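PDB 2YGK: DNA double-strand break repair nuclease NurA from Sulfolobus solfataricus, which takes part in DNA double-strand break repair, working with the helicase HerA as a manganese-dependent nuclease that resects DNA ends. Local coordinates for residues Y26-I31 against F210-Y214. Residues are numbered along the deposited sequence.
Sequences YLKQEI and FGTDY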
ATOM      1  N   TYR A  26      10.983  17.002 -22.823  1.00106.40           N
ATOM      2  CA  TYR A  26      11.927  17.137 -21.707  1.00105.18           C
ATOM      3  C   TYR A  26      12.969  16.029 -21.759  1.00102.68           C
ATOM      4  O   TYR A  26      14.165  16.300 -21.701  1.00102.38           O
ATOM      5  CB  TYR A  26      11.217  17.113 -20.350  1.00104.19           C
ATOM      6  CG  TYR A  26      12.130  16.774 -19.170  1.00 99.96           C
ATOM      7  CD1 TYR A  26      12.804  17.780 -18.460  1.00 99.69           C
ATOM      8  CD2 TYR A  26      12.307  15.443 -18.760  1.00 94.68           C
ATOM      9  CE1 TYR A  26      13.628  17.469 -17.372  1.00 96.44           C
ATOM     10  CE2 TYR A  26      13.139  15.120 -17.676  1.00 90.67           C
ATOM     11  CZ  TYR A  26      13.794  16.136 -16.991  1.00 91.50           C
ATOM     12  OH  TYR A  26      14.602  15.825 -15.927  1.00 85.40           O
ATOM     13  N   LEU A  27      12.501  14.786 -21.881  1.00101.34           N
ATOM     14  CA  LEU A  27      13.387  13.621 -21.903  1.00 99.23           C
ATOM     15  C   LEU A  27      14.298  13.617 -23.110  1.00101.30           C
ATOM     16  O   LEU A  27      15.459  13.271 -22.991  1.00 99.34           O
ATOM     17  CB  LEU A  27      12.585  12.311 -21.859  1.00 96.45           C
ATOM     18  CG  LEU A  27      12.022  11.935 -20.488  1.00 93.93           C
ATOM     19  CD1 LEU A  27      10.920  10.873 -20.612  1.00 91.41           C
ATOM     20  CD2 LEU A  27      13.155  11.470 -19.562  1.00 90.23           C
ATOM     21  N   LYS A  28      13.761  14.001 -24.264  1.00106.29           N
ATOM     22  CA  LYS A  28      14.532  14.048 -25.516  1.00109.43           C
ATOM     23  C   LYS A  28      15.654  15.086 -25.433  1.00112.64           C
ATOM     24  O   LYS A  28      16.759  14.854 -25.918  1.00111.95           O
ATOM     25  CB  LYS A  28      13.596  14.361 -26.695  1.00112.26           C
ATOM     26  CG  LYS A  28      14.234  14.269 -28.074  1.00114.56           C
ATOM     27  CD  LYS A  28      13.205  14.517 -29.184  1.00118.97           C
ATOM     28  CE  LYS A  28      13.866  14.614 -30.556  1.00120.66           C
ATOM     29  NZ  LYS A  28      12.872  14.841 -31.636  1.00123.50           N
ATOM     30  N   GLN A  29      15.358  16.209 -24.785  1.00117.17           N
ATOM     31  CA  GLN A  29      16.271  17.349 -24.698  1.00121.39           C
ATOM     32  C   GLN A  29      17.100  17.323 -23.418  1.00120.82           C
ATOM     33  O   GLN A  29      17.954  18.175 -23.211  1.00122.85           O
ATOM     34  CB  GLN A  29      15.478  18.669 -24.810  1.00125.69           C
ATOM     35  CG  GLN A  29      15.595  19.346 -26.186  1.00130.63           C
ATOM     36  CD  GLN A  29      14.356  20.148 -26.602  1.00136.56           C
ATOM     37  OE1 GLN A  29      13.305  20.102 -25.946  1.00137.72           O
ATOM     38  NE2 GLN A  29      14.481  20.888 -27.711  1.00139.94           N
ATOM     39  N   GLU A  30      16.851  16.348 -22.559  1.00119.22           N
ATOM     40  CA  GLU A  30      17.608  16.214 -21.324  1.00118.96           C
ATOM     41  C   GLU A  30      18.769  15.252 -21.506  1.00116.93           C
ATOM     42  O   GLU A  30      19.843  15.509 -20.974  1.00117.30           O
ATOM     43  CB  GLU A  30      16.707  15.719 -20.183  1.00117.75           C
ATOM     44  CG  GLU A  30      17.376  15.601 -18.804  1.00117.47           C
ATOM     45  CD  GLU A  30      17.469  16.915 -18.050  1.00121.66           C
ATOM     46  OE1 GLU A  30      17.278  17.993 -18.660  1.00126.05           O
ATOM     47  OE2 GLU A  30      17.740  16.863 -16.831  1.00121.59           O
ATOM     48  N   ILE A  31      18.565  14.152 -22.236  1.00115.41           N
ATOM     49  CA  ILE A  31      19.568  13.083 -22.265  1.00113.38           C
ATOM     50  C   ILE A  31      19.499  12.034 -23.407  1.00112.40           C
ATOM     51  O   ILE A  31      19.915  10.893 -23.204  1.00110.10           O
ATOM     52  CB  ILE A  31      19.606  12.324 -20.884  1.00111.04           C
ATOM     53  CG1 ILE A  31      18.207  11.876 -20.455  1.00110.00           C
ATOM     54  CG2 ILE A  31      20.249  13.187 -19.788  1.00112.22           C
ATOM     55  CD1 ILE A  31      17.666  10.717 -21.254  1.00107.90           C
ATOM     56  N   PHE A 210      21.994   9.914 -14.479  1.00 69.36           N
ATOM     57  CA  PHE A 210      21.538  11.018 -15.310  1.00 71.29           C
ATOM     58  C   PHE A 210      20.950  12.185 -14.545  1.00 73.60           C
ATOM     59  O   PHE A 210      20.873  13.277 -15.086  1.00 76.87           O
ATOM     60  CB  PHE A 210      20.506  10.520 -16.301  1.00 70.13           C
ATOM     61  CG  PHE A 210      20.966   9.365 -17.114  1.00 68.28           C
ATOM     62  CD1 PHE A 210      21.943   9.528 -18.089  1.00 69.79           C
ATOM     63  CD2 PHE A 210      20.419   8.117 -16.932  1.00 66.00           C
ATOM     64  CE1 PHE A 210      22.366   8.456 -18.864  1.00 67.90           C
ATOM     65  CE2 PHE A 210      20.841   7.037 -17.692  1.00 65.02           C
ATOM     66  CZ  PHE A 210      21.810   7.209 -18.666  1.00 66.32           C
ATOM     67  N   GLY A 211      20.508  11.964 -13.310  1.00 73.07           N
ATOM     68  CA  GLY A 211      20.010  13.052 -12.465  1.00 75.51           C
ATOM     69  C   GLY A 211      18.821  13.801 -13.050  1.00 76.94           C
ATOM     70  O   GLY A 211      18.834  15.033 -13.120  1.00 79.71           O
ATOM     71  N   THR A 212      17.801  13.049 -13.468  1.00 74.84           N
ATOM     72  CA  THR A 212      16.635  13.610 -14.131  1.00 75.96           C
ATOM     73  C   THR A 212      15.383  13.351 -13.301  1.00 75.44           C
ATOM     74  O   THR A 212      15.452  12.739 -12.239  1.00 73.76           O
ATOM     75  CB  THR A 212      16.451  13.022 -15.544  1.00 75.04           C
ATOM     76  OG1 THR A 212      16.013  11.658 -15.459  1.00 71.41           O
ATOM     77  CG2 THR A 212      17.760  13.105 -16.341  1.00 75.41           C
ATOM     78  N   ASP A 213      14.243  13.829 -13.794  1.00 76.63           N
ATOM     79  CA  ASP A 213      12.975  13.642 -13.109  1.00 76.43           C
ATOM     80  C   ASP A 213      12.532  12.195 -13.138  1.00 72.88           C
ATOM     81  O   ASP A 213      11.724  11.795 -12.309  1.00 72.33           O
ATOM     82  CB  ASP A 213      11.873  14.509 -13.730  1.00 79.27           C
ATOM     83  CG  ASP A 213      12.040  15.993 -13.430  1.00 82.51           C
ATOM     84  OD1 ASP A 213      12.600  16.341 -12.371  1.00 82.60           O
ATOM     85  OD2 ASP A 213      11.590  16.809 -14.261  1.00 84.33           O
ATOM     86  N   TYR A 214      13.055  11.424 -14.089  1.00 70.59           N
ATOM     87  CA  TYR A 214      12.723  10.006 -14.239  1.00 67.39           C
ATOM     88  C   TYR A 214      13.882   9.120 -13.762  1.00 63.97           C
ATOM     89  O   TYR A 214      15.016   9.573 -13.679  1.00 64.96           O
ATOM     90  CB  TYR A 214      12.344   9.714 -15.701  1.00 67.66           C
ATOM     91  CG  TYR A 214      10.966  10.224 -16.027  1.00 71.50           C
ATOM     92  CD1 TYR A 214      10.752  11.547 -16.375  1.00 77.39           C
ATOM     93  CD2 TYR A 214       9.863   9.390 -15.928  1.00 72.21           C
ATOM     94  CE1 TYR A 214       9.453  12.020 -16.638  1.00 80.59           C
ATOM     95  CE2 TYR A 214       8.588   9.837 -16.187  1.00 74.62           C
ATOM     96  CZ  TYR A 214       8.374  11.149 -16.537  1.00 79.16           C
ATOM     97  OH  TYR A 214       7.082  11.579 -16.779  1.00 81.55           O
TER
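One face of a helix rests here on an irregular loop. F210 meets I31: CG2 of I31 lies 4.4 Å from CD1 of the F210 ring, an apolar contact. G211 adds little. Its positive phi of 59° favours glycine. T212 is buried and touches Y26, E30 and I31. Its CG2 packs 3.5 Å from CG of E30 and 4.3 Å from CG2 of I31, while its CB lies 3.4 Å from OH of Y26. The T212 hydroxyl turns back on its own loop, where OG1 donates to O of Y214 at 2.9 Å. The backbone N of D213 then donates to OH of Y26 at 2.9 Å, with an N-H...O angle of 159°. This bond ties the loop main chain to the tip of a helix side chain. The carboxylate of D213 also approaches the Y26 ring, with OD2 3.6 Å from CZ, and makes a salt bridge to K99 of the second subunit. Y214 closes the segment. CD1 of L27 lies over one face of the Y214 ring, and CD2 of L27 comes 4.0 Å from CD1 of Y214. OH of Y214 hydrogen-bonds to the backbone O of I68 of the second subunit, so this end of the contact borders the dimer interface. The contact lies away from the manganese site. It sets the N-terminal helix 17-38 against the NurA domain, a member of the RNase H clan. The loop follows strand 197-201, part of the large mixed sheet, and leads to helix 216-223, where I31 and F210 both reach V219.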